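Local coordinates for tetrapyrrole methylase family protein (Chlorobaculum tepidum, PDB 3HH1), which probably methylates the 2'-O of cytidine 1402 ribose in 16S rRNA using S-adenosyl-L-methionine, this chain being the N-terminal domain of the tetrapyrrole methylase fold, at residues Tyr9-Pro14 with Val26-Asn31; Asp19-Arg24 with Lys48-Glu53; Ala34-Asp39 with Arg70-Leu75; Arg41-Leu46 with Ala83-Ala88; Glu74-Gly79 with Ser102-Ala107. All coordinates share one frame; numbering follows the deposited sequence. Where two conformers were deposited one is given.

Three of the contacts seat helices on the two faces of one parallel sheet, and the other two join pieces of those layers. Interactions 1 and 4 pack helices 23-31 and 40-49 on one face, against neighbouring strands 8-13 and 82-87; their centres lie 9 Å apart, and T13 of the first meets R42 and L46 of the second. Interaction 2 joins the C-terminal end of helix 40-49 to the segment leading into helix 23-31, its centre 8 Å from that of interaction 1. On the other face, interaction 3 seats helix 65-77 on strand 34-37, and interaction 5, centred 10 Å away, joins that helix to helix 98-106. No cosubstrate is included; interaction 3 has a sulfate.

Interaction 1: Tyr9-Pro14 with Val26-Asn31; sequences YVVATP and VNTLRN
Y9 and V11 of strand 8-13 meet T28 and L29 of helix 23-31, where that helix packs on one face of the parallel sheet of an alpha/beta fold. The methyl of T28 sits between the two strand residues. Its CG2 lies 3.8 Å from Y9 CB and touches the start of the tyrosine ring as well, approaching CG and CD2 obliquely; the two side chains cross at about a right angle. The same methyl comes alongside V11, at 4.2 Å from T28 CG2 to V11 CG2. The next residue, L29, lays its CD2 branch on V11, 3.9 Å from V11 CG2 and almost as close to CB and CG1, so a single leucine methyl rests on the whole isopropyl group.

The contact is entirely apolar, with no hydrogen bond across it. The backbones are well separated, the axes of 9-13 and 26-31 passing 9.6 Å apart at an angle of 122° between their directions, and side chains fill the gap. Helix 23-31 is the connection of a beta-alpha-beta crossover that leads from strand 8-13 to strand 34-37, passing over strand 82-87, and L29 accordingly also touches A83 and V85, besides L46 of helix 40-49. On the far side of the strand, V10 and A12 pack on I93 and P91 of the second subunit.

What turns the T28 methyl to the strand is its first torsion (chi1 -60°): CG2 stands anti to the backbone N, while OG1 folds back beside that N and hydrogen-bonds to R24 O, one turn earlier in the helix.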
# COMPACT_ATOMS: atom_id res chain seq x y z
N TYR A 9 -5.97 10.13 5.70
CA TYR A 9 -4.69 9.76 6.32
C TYR A 9 -4.54 8.26 6.36
O TYR A 9 -5.43 7.59 6.84
CB TYR A 9 -4.60 10.29 7.75
CG TYR A 9 -4.49 11.78 7.82
CD1 TYR A 9 -3.32 12.42 7.46
CD2 TYR A 9 -5.58 12.57 8.19
CE1 TYR A 9 -3.21 13.77 7.49
CE2 TYR A 9 -5.49 13.92 8.21
CZ TYR A 9 -4.30 14.54 7.88
OH TYR A 9 -4.20 15.92 7.90
N VAL A 10 -3.46 7.74 5.81
CA VAL A 10 -3.20 6.31 5.84
C VAL A 10 -2.20 6.06 6.99
O VAL A 10 -1.03 6.50 6.94
CB VAL A 10 -2.67 5.80 4.49
CG1 VAL A 10 -2.50 4.31 4.57
CG2 VAL A 10 -3.66 6.19 3.34
N VAL A 11 -2.67 5.31 7.99
CA VAL A 11 -1.96 5.09 9.22
C VAL A 11 -1.59 3.62 9.33
O VAL A 11 -2.49 2.75 9.38
CB VAL A 11 -2.82 5.54 10.43
CG1 VAL A 11 -1.99 5.43 11.70
CG2 VAL A 11 -3.34 6.99 10.22
N ALA A 12 -0.29 3.32 9.35
CA ALA A 12 0.18 1.94 9.47
C ALA A 12 0.21 1.56 10.94
O ALA A 12 0.70 2.34 11.74
CB ALA A 12 1.58 1.78 8.86
N THR A 13 -0.32 0.39 11.30
CA THR A 13 -0.39 0.02 12.71
C THR A 13 0.23 -1.35 12.91
O THR A 13 -0.03 -2.25 12.14
CB THR A 13 -1.86 0.05 13.28
OG1 THR A 13 -2.71 -0.83 12.54
CG2 THR A 13 -2.47 1.48 13.19
N PRO A 14 1.09 -1.50 13.93
CA PRO A 14 1.75 -2.81 14.20
C PRO A 14 0.78 -3.74 14.92
O PRO A 14 -0.20 -3.27 15.50
CB PRO A 14 2.88 -2.42 15.15
CG PRO A 14 2.30 -1.27 15.93
CD PRO A 14 1.45 -0.48 14.92
N VAL A 26 -1.22 8.28 16.71
CA VAL A 26 -2.33 8.02 17.64
C VAL A 26 -3.29 9.23 17.65
O VAL A 26 -4.50 9.06 17.67
CB VAL A 26 -1.78 7.69 19.07
CG1 VAL A 26 -2.91 7.48 20.07
CG2 VAL A 26 -0.87 6.43 19.03
N ASN A 27 -2.74 10.42 17.60
CA ASN A 27 -3.56 11.64 17.65
C ASN A 27 -4.41 11.73 16.39
O ASN A 27 -5.56 12.17 16.45
CB ASN A 27 -2.69 12.84 17.79
CG ASN A 27 -3.42 14.05 18.30
OD1 ASN A 27 -3.49 15.05 17.63
ND2 ASN A 27 -3.95 13.96 19.49
N THR A 28 -3.84 11.31 15.28
CA THR A 28 -4.56 11.26 14.01
C THR A 28 -5.77 10.37 14.11
O THR A 28 -6.88 10.80 13.72
CB THR A 28 -3.67 10.85 12.84
OG1 THR A 28 -2.61 11.82 12.73
CG2 THR A 28 -4.52 10.80 11.50
N LEU A 29 -5.60 9.17 14.65
CA LEU A 29 -6.69 8.25 14.84
C LEU A 29 -7.69 8.80 15.85
O LEU A 29 -8.91 8.69 15.66
CB LEU A 29 -6.19 6.91 15.34
CG LEU A 29 -5.25 6.19 14.38
CD1 LEU A 29 -4.74 4.92 15.07
CD2 LEU A 29 -5.83 5.86 13.02
N ARG A 30 -7.17 9.40 16.93
CA ARG A 30 -8.04 9.87 18.00
C ARG A 30 -9.06 10.91 17.50
O ARG A 30 -10.24 10.91 17.94
CB ARG A 30 -7.17 10.41 19.14
CG ARG A 30 -7.92 10.72 20.36
CD ARG A 30 -7.04 11.27 21.48
NE ARG A 30 -5.89 10.46 21.85
CZ ARG A 30 -5.93 9.36 22.61
NH1 ARG A 30 -4.81 8.74 22.90
NH2 ARG A 30 -7.07 8.88 23.09
N ASN A 31 -8.60 11.82 16.64
CA ASN A 31 -9.41 12.95 16.20
C ASN A 31 -10.00 12.87 14.81
O ASN A 31 -10.54 13.84 14.32
CB ASN A 31 -8.56 14.23 16.34
CG ASN A 31 -8.13 14.46 17.82
OD1 ASN A 31 -8.86 14.10 18.77
ND2 ASN A 31 -6.95 15.05 18.01

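Interaction 2: Asp19-Arg24 with Lys48-Glu53; sequences DDMTFR and KHFGIE
A Schellman motif ends helix 40-49, and the residues just before its glycine, H49 and F50, reach across to D19 and M21 in the segment that precedes helix 23-31, D19 on a short 3-10 turn. The polar link is a histidine-carboxylate hydrogen bond: H49 NE2 donates to D19 OD1 at 2.7 Å. It is short but bent, with an N-H...O angle of 151°. The imidazole does not lie in the carboxylate plane; its nitrogen comes in from above, 59° out of it, and the oxygen is itself somewhat tilted from the ring plane. H49 gets there by extending away from its helix, its chi1 of -180° setting the ring opposite the main-chain nitrogen.

F50 lies next to this bond. One face of its ring receives the edge of the H49 imidazole, with H49 CD2 3.6 Å above the plane and over its centre, which probably restricts the swing of the histidine. D19 OD1 also touches the phenylalanine obliquely, 3.7 Å from F50 CE1. D19 and H49 are exposed; F50 and M21 are less so: L18 touches both H49 and F50, V26 meets both F50 and M21, and L29 and L46 lie against M21.

The glycine of the Schellman motif, G51, has positive phi; its N bonds to K48 O at 3.0 Å and I52 N to L47 O, turning the chain off the helix right after F50. M21 is a selenomethionine, and its contact with the phenyl ring is of Met-aromatic type, oblique to the ring, with SE 3.8 Å from F50 CE2.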
# COMPACT_ATOMS: atom_id res chain seq x y z
N ASP A 19 2.22 0.78 21.82
CA ASP A 19 2.66 2.02 22.50
C ASP A 19 3.89 2.64 21.83
O ASP A 19 4.22 3.82 22.10
CB ASP A 19 2.89 1.78 23.99
CG ASP A 19 1.59 1.76 24.80
OD1 ASP A 19 0.49 2.15 24.30
OD2 ASP A 19 1.69 1.39 25.97
N ASP A 20 4.56 1.90 20.94
CA ASP A 20 5.65 2.49 20.13
C ASP A 20 5.21 3.30 18.90
O ASP A 20 6.04 3.92 18.23
CB ASP A 20 6.67 1.42 19.73
CG ASP A 20 7.54 0.99 20.92
OD1 ASP A 20 7.67 1.78 21.89
OD2 ASP A 20 8.08 -0.13 20.88
N MSE A 21 3.91 3.31 18.62
CA MSE A 21 3.38 4.19 17.59
C MSE A 21 3.66 5.63 17.96
O MSE A 21 3.67 5.97 19.15
CB MSE A 21 1.89 4.01 17.45
CG MSE A 21 1.54 2.68 16.84
SE MSE A 21 -0.41 2.52 16.58
CE MSE A 21 -0.80 4.15 15.62
N THR A 22 3.86 6.47 16.95
CA THR A 22 4.09 7.89 17.25
C THR A 22 2.86 8.60 17.77
O THR A 22 1.69 8.28 17.42
CB THR A 22 4.64 8.67 16.05
OG1 THR A 22 3.61 8.75 15.05
CG2 THR A 22 5.92 8.04 15.47
N PHE A 23 3.11 9.62 18.58
CA PHE A 23 2.04 10.48 19.04
C PHE A 23 1.20 11.00 17.88
O PHE A 23 -0.03 11.00 17.92
CB PHE A 23 2.60 11.64 19.86
CG PHE A 23 1.53 12.54 20.41
CD1 PHE A 23 0.94 12.26 21.60
CD2 PHE A 23 1.11 13.66 19.70
CE1 PHE A 23 -0.07 13.07 22.12
CE2 PHE A 23 0.06 14.47 20.19
CZ PHE A 23 -0.50 14.17 21.40
N ARG A 24 1.87 11.43 16.83
CA ARG A 24 1.20 11.93 15.64
C ARG A 24 0.22 10.93 15.09
O ARG A 24 -0.90 11.29 14.74
CB ARG A 24 2.21 12.30 14.55
CG ARG A 24 1.57 13.08 13.39
CD ARG A 24 2.43 13.04 12.18
NE ARG A 24 3.82 13.41 12.45
CZ ARG A 24 4.38 14.59 12.21
NH1 ARG A 24 5.66 14.78 12.50
NH2 ARG A 24 3.66 15.60 11.70
N LYS A 48 -9.40 0.63 21.58
CA LYS A 48 -9.58 0.40 22.99
C LYS A 48 -8.26 0.59 23.72
O LYS A 48 -8.22 1.20 24.78
CB LYS A 48 -10.14 -0.99 23.24
CG LYS A 48 -10.33 -1.35 24.72
CD LYS A 48 -10.49 -2.85 24.94
CE LYS A 48 -11.93 -3.28 25.14
NZ LYS A 48 -12.00 -4.69 25.66
N HIS A 49 -7.18 0.08 23.15
CA HIS A 49 -5.86 0.22 23.76
C HIS A 49 -5.49 1.67 24.05
O HIS A 49 -4.88 1.97 25.09
CB HIS A 49 -4.81 -0.37 22.83
CG HIS A 49 -3.42 -0.29 23.36
ND1 HIS A 49 -2.89 -1.23 24.21
CD2 HIS A 49 -2.44 0.61 23.14
CE1 HIS A 49 -1.64 -0.91 24.50
NE2 HIS A 49 -1.35 0.21 23.87
N PHE A 50 -5.81 2.57 23.13
CA PHE A 50 -5.42 3.97 23.29
C PHE A 50 -6.53 4.81 23.92
O PHE A 50 -6.42 6.05 24.00
CB PHE A 50 -5.02 4.57 21.97
CG PHE A 50 -3.74 4.04 21.44
CD1 PHE A 50 -2.55 4.26 22.10
CD2 PHE A 50 -3.71 3.39 20.23
CE1 PHE A 50 -1.37 3.76 21.59
CE2 PHE A 50 -2.54 2.93 19.71
CZ PHE A 50 -1.36 3.13 20.40
N GLY A 51 -7.59 4.15 24.34
CA GLY A 51 -8.74 4.83 24.93
C GLY A 51 -9.46 5.77 23.98
O GLY A 51 -9.91 6.86 24.37
N ILE A 52 -9.57 5.35 22.72
CA ILE A 52 -10.26 6.10 21.69
C ILE A 52 -11.68 5.54 21.68
O ILE A 52 -11.91 4.39 21.30
CB ILE A 52 -9.50 6.01 20.34
CG1 ILE A 52 -8.11 6.68 20.49
CG2 ILE A 52 -10.33 6.58 19.14
CD1 ILE A 52 -7.12 6.42 19.33
N GLU A 53 -12.61 6.34 22.15
CA GLU A 53 -14.00 5.94 22.32
C GLU A 53 -14.95 6.66 21.40
O GLU A 53 -14.76 7.84 21.13
CB GLU A 53 -14.46 6.26 23.74
CG GLU A 53 -13.82 5.45 24.81
CD GLU A 53 -14.34 5.89 26.14
OE1 GLU A 53 -13.80 6.91 26.64
OE2 GLU A 53 -15.31 5.27 26.65

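Interaction 3: Ala34-Asp39 with Arg70-Leu75; sequences AIACED and RQVIEL. With SO4 (sulfate ion), chain E.
While A34 and A36 meet L75 and V72 purely through methyl groups, the flat guanidinium of R70 on the same helix serves a sulfate ion. The sulfate lies at its edge, near the guanidinium plane, and neither stacks on the group nor bridges to the strand. R70 NH2 donates to sulfate O1 at 2.8 Å along a nearly straight line, with an N-H...O angle of 176°. The arginine leaves its helix with CG anti to the backbone N; the chain then bends at chi3 (58°), and in this shape the guanidinium edge meets the ion. R67 NE, about one turn earlier, gives the same sulfate a second hydrogen bond. The ion probably comes from the crystallisation liquor.

The contact proper is buried and small. A34 CB meets L75 CD2 at 3.5 Å, a close approach for two methyls. L75 reaches it with a second torsion, chi2 32°, well off a staggered position, so the leucine appears to be fitted into limited space. A36 CB rests more loosely on V72 CG2, at 4.1 Å. With alanines on the strand, the helix can come near: A36 and V72 have CA atoms 7.6 Å apart.

Strand 34-37 runs between strands 57-59 and 82-87, bonded to both through its backbone. Its alternate residues serve opposite faces: A34 and A36 receive helix 65-77, while I35 and C37 face helix 40-49. V72 also touches V58 and L75 touches V82, so the helix spans all three strands.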
# COMPACT_ATOMS: atom_id res chain seq x y z
N ALA A 34 -13.64 9.73 10.93
CA ALA A 34 -14.04 8.30 10.90
C ALA A 34 -12.79 7.52 10.69
O ALA A 34 -11.79 8.06 10.19
CB ALA A 34 -15.03 8.00 9.75
N ILE A 35 -12.84 6.25 11.05
CA ILE A 35 -11.72 5.37 10.81
C ILE A 35 -12.19 4.29 9.87
O ILE A 35 -13.21 3.65 10.15
CB ILE A 35 -11.20 4.81 12.14
CG1 ILE A 35 -10.57 5.97 12.97
CG2 ILE A 35 -10.19 3.65 11.91
CD1 ILE A 35 -9.92 5.58 14.22
N ALA A 36 -11.47 4.07 8.77
CA ALA A 36 -11.83 3.04 7.78
C ALA A 36 -10.89 1.90 7.96
O ALA A 36 -9.67 2.10 8.17
CB ALA A 36 -11.71 3.60 6.37
N CYS A 37 -11.40 0.68 7.92
CA CYS A 37 -10.54 -0.43 8.20
C CYS A 37 -11.11 -1.66 7.55
O CYS A 37 -12.31 -1.75 7.32
CB CYS A 37 -10.40 -0.65 9.71
SG CYS A 37 -12.00 -0.87 10.54
N GLU A 38 -10.23 -2.59 7.23
CA GLU A 38 -10.68 -3.83 6.63
C GLU A 38 -10.88 -4.89 7.71
O GLU A 38 -11.68 -5.81 7.55
CB GLU A 38 -9.70 -4.26 5.52
CG GLU A 38 -10.24 -5.28 4.58
CD GLU A 38 -9.59 -6.61 4.77
OE1 GLU A 38 -8.54 -6.66 5.46
OE2 GLU A 38 -10.12 -7.61 4.23
N ASP A 39 -10.18 -4.75 8.82
CA ASP A 39 -10.21 -5.73 9.90
C ASP A 39 -10.79 -5.00 11.12
O ASP A 39 -10.05 -4.43 11.92
CB ASP A 39 -8.77 -6.25 10.12
CG ASP A 39 -8.68 -7.40 11.13
OD1 ASP A 39 -9.61 -7.61 11.95
OD2 ASP A 39 -7.64 -8.12 11.09
N ARG A 70 -18.04 4.81 -0.84
CA ARG A 70 -18.97 5.93 -0.89
C ARG A 70 -18.96 6.71 0.40
O ARG A 70 -18.91 7.94 0.39
CB ARG A 70 -20.37 5.47 -1.20
CG ARG A 70 -21.33 6.59 -1.37
CD ARG A 70 -22.60 6.13 -2.04
NE ARG A 70 -23.25 5.06 -1.26
CZ ARG A 70 -23.34 3.78 -1.62
NH1 ARG A 70 -22.85 3.33 -2.78
NH2 ARG A 70 -23.96 2.94 -0.80
N GLN A 71 -19.02 6.01 1.52
CA GLN A 71 -19.02 6.67 2.83
C GLN A 71 -17.76 7.52 3.05
O GLN A 71 -17.86 8.65 3.57
CB GLN A 71 -19.13 5.67 3.96
CG GLN A 71 -20.49 5.03 4.07
CD GLN A 71 -20.50 4.04 5.18
OE1 GLN A 71 -21.13 4.25 6.18
NE2 GLN A 71 -19.71 3.01 5.06
N VAL A 72 -16.62 6.97 2.67
CA VAL A 72 -15.34 7.67 2.86
C VAL A 72 -15.27 8.89 1.94
O VAL A 72 -14.92 9.98 2.40
CB VAL A 72 -14.14 6.73 2.61
CG1 VAL A 72 -12.80 7.51 2.43
CG2 VAL A 72 -14.07 5.66 3.72
N ILE A 73 -15.63 8.72 0.67
CA ILE A 73 -15.59 9.84 -0.26
C ILE A 73 -16.55 10.94 0.15
O ILE A 73 -16.19 12.11 0.09
CB ILE A 73 -15.86 9.42 -1.75
CG1 ILE A 73 -14.78 8.45 -2.28
CG2 ILE A 73 -16.03 10.65 -2.68
CD1 ILE A 73 -13.42 9.02 -2.44
N GLU A 74 -17.75 10.57 0.60
CA GLU A 74 -18.70 11.57 1.05
C GLU A 74 -18.16 12.32 2.23
O GLU A 74 -18.28 13.56 2.29
CB GLU A 74 -20.06 10.94 1.34
CG GLU A 74 -20.74 10.55 0.03
CD GLU A 74 -22.09 9.89 0.19
OE1 GLU A 74 -22.55 9.70 1.34
OE2 GLU A 74 -22.70 9.54 -0.85
N LEU A 75 -17.55 11.63 3.19
CA LEU A 75 -17.01 12.31 4.37
C LEU A 75 -15.87 13.29 3.98
O LEU A 75 -15.83 14.41 4.45
CB LEU A 75 -16.55 11.31 5.37
CG LEU A 75 -16.44 11.65 6.86
CD1 LEU A 75 -17.48 12.66 7.39
CD2 LEU A 75 -16.51 10.36 7.62
S SO4 E . -26.09 3.25 2.21
O1 SO4 E . -24.95 3.93 1.57
O2 SO4 E . -27.30 3.51 1.43
O3 SO4 E . -25.86 1.81 2.26
O4 SO4 E . -26.28 3.73 3.58

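Interaction 4: Arg41-Leu46 with Ala83-Ala88; sequences RRTSIL and ALVTDA
R42, near the start of helix 40-49, lays its guanidinium flat on the carboxylate of D87 at the end of strand 82-87. The two planes are only 2° from parallel, and D87 OD1 stands 2.9 Å above the guanidinium plane, over its centre. This is a stacked salt bridge: R42 NH2 and D87 OD1 are 3.1 Å apart, but no N-H points at the oxygen, so the attraction is of charges alone. The in-plane donors are thereby left to other partners, and R42 NH1 makes a weak hydrogen bond to T13 O of strand 8-13. The arginine spans the gap fully extended, its chi1 of 170° carrying the chain straight out from the helix.

T43 follows, directed into the core. Its OG1 is 3.5 Å from V85 CG2, and its methyl CG2 also meets V85 CG2, at 4.1 Å, the two side chains crossing at a slant; both contacts hold for one of two modelled V85 conformers and are less certain. The hydroxyl bonds to the carbonyl O of D39, the N-cap residue just before the helix. L46, three residues on, packs on L29 of helix 23-31 and T13 of strand 8-13.

The helix thus sits on the face of the sheet that also carries helix 23-31, over strands 34-37, 82-87 and 8-13. Its N-terminal turn, capped by D39, lies beside the C-terminal strand ends, the edge where parallel alpha/beta folds usually place their binding sites.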
# COMPACT_ATOMS: atom_id res chain seq x y z
N ARG A 41 -12.26 -6.02 13.85
CA ARG A 41 -11.94 -6.59 15.15
C ARG A 41 -10.56 -6.13 15.64
O ARG A 41 -10.42 -5.68 16.77
CB ARG A 41 -12.02 -8.13 15.10
CG ARG A 41 -12.61 -8.73 16.34
CD ARG A 41 -12.74 -10.26 16.25
NE ARG A 41 -13.86 -10.69 15.39
CZ ARG A 41 -14.12 -11.95 15.04
NH1 ARG A 41 -13.34 -12.96 15.43
NH2 ARG A 41 -15.16 -12.21 14.26
N ARG A 42 -9.57 -6.21 14.78
CA ARG A 42 -8.23 -5.77 15.11
C ARG A 42 -8.24 -4.25 15.38
O ARG A 42 -7.58 -3.75 16.33
CB ARG A 42 -7.27 -6.16 13.98
CG ARG A 42 -5.88 -5.54 14.08
CD ARG A 42 -4.86 -6.21 13.15
NE ARG A 42 -3.67 -5.37 12.99
CZ ARG A 42 -2.57 -5.71 12.32
NH1 ARG A 42 -1.56 -4.85 12.22
NH2 ARG A 42 -2.48 -6.91 11.75
N THR A 43 -9.01 -3.50 14.60
CA THR A 43 -9.04 -2.05 14.77
C THR A 43 -9.70 -1.65 16.10
O THR A 43 -9.25 -0.72 16.79
CB THR A 43 -9.74 -1.36 13.57
OG1 THR A 43 -9.03 -1.74 12.39
CG2 THR A 43 -9.69 0.19 13.71
N SER A 44 -10.76 -2.35 16.48
CA SER A 44 -11.39 -2.09 17.78
C SER A 44 -10.41 -2.32 18.94
O SER A 44 -10.38 -1.54 19.87
CB SER A 44 -12.65 -2.94 17.98
OG SER A 44 -13.64 -2.53 17.07
N ILE A 45 -9.63 -3.39 18.86
CA ILE A 45 -8.65 -3.67 19.86
C ILE A 45 -7.64 -2.52 19.98
O ILE A 45 -7.33 -2.07 21.09
CB ILE A 45 -7.91 -5.00 19.57
CG1 ILE A 45 -8.87 -6.18 19.78
CG2 ILE A 45 -6.72 -5.14 20.48
CD1 ILE A 45 -8.34 -7.50 19.22
N LEU A 46 -7.14 -2.04 18.85
CA LEU A 46 -6.23 -0.88 18.82
C LEU A 46 -6.82 0.37 19.45
O LEU A 46 -6.20 1.01 20.27
CB LEU A 46 -5.78 -0.59 17.38
CG LEU A 46 -4.70 0.51 17.22
CD1 LEU A 46 -3.76 0.16 16.08
CD2 LEU A 46 -5.37 1.85 17.05
N ALA A 83 -9.25 8.39 8.65
CA ALA A 83 -8.02 7.66 8.81
C ALA A 83 -8.25 6.24 8.32
O ALA A 83 -9.19 5.61 8.77
CB ALA A 83 -7.57 7.64 10.30
N LEU A 84 -7.46 5.79 7.36
CA LEU A 84 -7.49 4.40 6.90
C LEU A 84 -6.36 3.67 7.65
O LEU A 84 -5.21 4.06 7.56
CB LEU A 84 -7.26 4.34 5.38
CG LEU A 84 -7.08 2.96 4.76
CD1 LEU A 84 -8.27 2.10 5.04
CD2 LEU A 84 -6.90 3.19 3.26
N VAL A 85 -6.72 2.63 8.41
CA VAL A 85 -5.72 1.86 9.09
C VAL A 85 -5.34 0.70 8.18
O VAL A 85 -6.16 0.13 7.47
CB VAL A 85 -6.19 1.38 10.46
CG1 VAL A 85 -6.47 2.60 11.36
CG2 VAL A 85 -7.39 0.52 10.33
N THR A 86 -4.05 0.41 8.18
CA THR A 86 -3.54 -0.73 7.46
C THR A 86 -2.59 -1.40 8.42
O THR A 86 -2.22 -0.82 9.44
CB THR A 86 -2.83 -0.34 6.14
OG1 THR A 86 -1.69 0.49 6.42
CG2 THR A 86 -3.80 0.40 5.19
N ASP A 87 -2.21 -2.63 8.12
CA ASP A 87 -1.17 -3.31 8.92
C ASP A 87 0.22 -2.78 8.58
O ASP A 87 0.54 -2.60 7.41
CB ASP A 87 -1.19 -4.80 8.67
CG ASP A 87 -2.55 -5.44 8.95
OD1 ASP A 87 -3.40 -4.82 9.64
OD2 ASP A 87 -2.75 -6.61 8.50
N ALA A 88 1.05 -2.58 9.61
CA ALA A 88 2.40 -2.01 9.46
C ALA A 88 3.34 -2.88 8.64
O ALA A 88 4.22 -2.36 7.89
CB ALA A 88 3.02 -1.80 10.83

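Interaction 5: Glu74-Gly79 with Ser102-Ala107; sequences ELLEEG and SAAHAA
L76 and A104 form the close-packed half of this helix-helix contact. L76 CD1 touches A104 CB at 3.9 Å, both residues being buried between the ends of helices 65-77 and 98-106. L76 directs its side chain inward with CG beside the backbone N (chi1 -69°), and beneath the pair L8 of strand 8-13 touches both residues. L76 also meets V82 and L109, and I73, from the preceding turn, lies against A104. This is where the two helices rest together on one face of the sheet.

Towards solvent the contact opens. E77 OE2 approaches A107 CB no nearer than 4.2 Å, and the connection there passes through a water. That water donates to A107 O at 2.7 Å. Its other link, to E77 OE2, measures 2.4 Å, too short to be trusted, so the bridge to the carboxylate is doubtful in detail.

Both helices are ending here. The first closes in a Schellman motif, G79 N bonding to L76 O at 3.0 Å with positive phi at the glycine. At the far side of helix 98-106, S102 OG bonds to D95 OD1 of the second subunit.

With no direct hydrogen bond between the segments, the inner half rests on van der Waals contact of methyl groups, while on the outer side one water, firmly placed on A107 O and less certainly on E77 OE2, would let two acceptors share a donor.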
# COMPACT_ATOMS: atom_id res chain seq x y z
N GLU A 74 -17.75 10.57 0.60
CA GLU A 74 -18.70 11.57 1.05
C GLU A 74 -18.16 12.32 2.23
O GLU A 74 -18.28 13.56 2.29
CB GLU A 74 -20.06 10.94 1.34
CG GLU A 74 -20.74 10.55 0.03
CD GLU A 74 -22.09 9.89 0.19
OE1 GLU A 74 -22.55 9.70 1.34
OE2 GLU A 74 -22.70 9.54 -0.85
N LEU A 75 -17.55 11.63 3.19
CA LEU A 75 -17.01 12.31 4.37
C LEU A 75 -15.87 13.29 3.98
O LEU A 75 -15.83 14.41 4.45
CB LEU A 75 -16.55 11.31 5.37
CG LEU A 75 -16.44 11.65 6.86
CD1 LEU A 75 -17.48 12.66 7.39
CD2 LEU A 75 -16.51 10.36 7.62
N LEU A 76 -14.98 12.85 3.11
CA LEU A 76 -13.87 13.70 2.62
C LEU A 76 -14.39 14.93 1.86
O LEU A 76 -13.94 16.06 2.07
CB LEU A 76 -12.96 12.87 1.74
CG LEU A 76 -12.11 11.76 2.37
CD1 LEU A 76 -11.40 10.94 1.29
CD2 LEU A 76 -11.13 12.32 3.42
N GLU A 77 -15.39 14.72 1.01
CA GLU A 77 -15.98 15.84 0.27
C GLU A 77 -16.64 16.85 1.22
O GLU A 77 -16.69 18.06 0.92
CB GLU A 77 -17.02 15.35 -0.71
CG GLU A 77 -16.49 14.48 -1.85
CD GLU A 77 -15.80 15.28 -2.92
OE1 GLU A 77 -15.82 16.52 -2.85
OE2 GLU A 77 -15.23 14.66 -3.87
N GLU A 78 -17.20 16.36 2.32
CA GLU A 78 -17.77 17.22 3.32
C GLU A 78 -16.74 17.90 4.24
O GLU A 78 -17.16 18.59 5.17
CB GLU A 78 -18.79 16.45 4.17
CG GLU A 78 -20.03 15.95 3.38
CD GLU A 78 -21.03 17.04 3.10
OE1 GLU A 78 -20.69 18.24 3.26
OE2 GLU A 78 -22.18 16.69 2.71
N GLY A 79 -15.45 17.71 4.00
CA GLY A 79 -14.40 18.43 4.72
C GLY A 79 -13.93 17.75 5.99
O GLY A 79 -13.24 18.34 6.78
N SER A 102 -7.22 4.71 -3.36
CA SER A 102 -7.25 4.92 -4.80
C SER A 102 -8.51 5.69 -5.24
O SER A 102 -8.44 6.56 -6.10
CB SER A 102 -7.13 3.58 -5.51
OG SER A 102 -7.22 3.74 -6.91
N ALA A 103 -9.68 5.39 -4.65
CA ALA A 103 -10.88 6.14 -4.98
C ALA A 103 -10.73 7.64 -4.58
O ALA A 103 -11.15 8.53 -5.32
CB ALA A 103 -12.14 5.49 -4.32
N ALA A 104 -10.17 7.92 -3.41
CA ALA A 104 -9.96 9.30 -2.97
C ALA A 104 -9.09 10.01 -3.95
O ALA A 104 -9.36 11.15 -4.34
CB ALA A 104 -9.29 9.36 -1.55
N HIS A 105 -8.02 9.36 -4.36
CA HIS A 105 -7.14 9.95 -5.39
C HIS A 105 -7.89 10.23 -6.72
O HIS A 105 -7.74 11.32 -7.33
CB HIS A 105 -5.95 9.06 -5.66
CG HIS A 105 -4.95 9.70 -6.58
ND1 HIS A 105 -4.72 9.24 -7.87
CD2 HIS A 105 -4.13 10.76 -6.42
CE1 HIS A 105 -3.80 10.00 -8.45
NE2 HIS A 105 -3.42 10.93 -7.59
N ALA A 106 -8.70 9.27 -7.14
CA ALA A 106 -9.52 9.43 -8.36
C ALA A 106 -10.48 10.64 -8.25
O ALA A 106 -10.79 11.29 -9.24
CB ALA A 106 -10.30 8.15 -8.65
N ALA A 107 -10.94 10.94 -7.03
CA ALA A 107 -11.79 12.05 -6.76
C ALA A 107 -11.04 13.37 -6.50
O ALA A 107 -11.68 14.38 -6.22
CB ALA A 107 -12.72 11.74 -5.61
O HOH W 1 -13.87 15.79 -5.51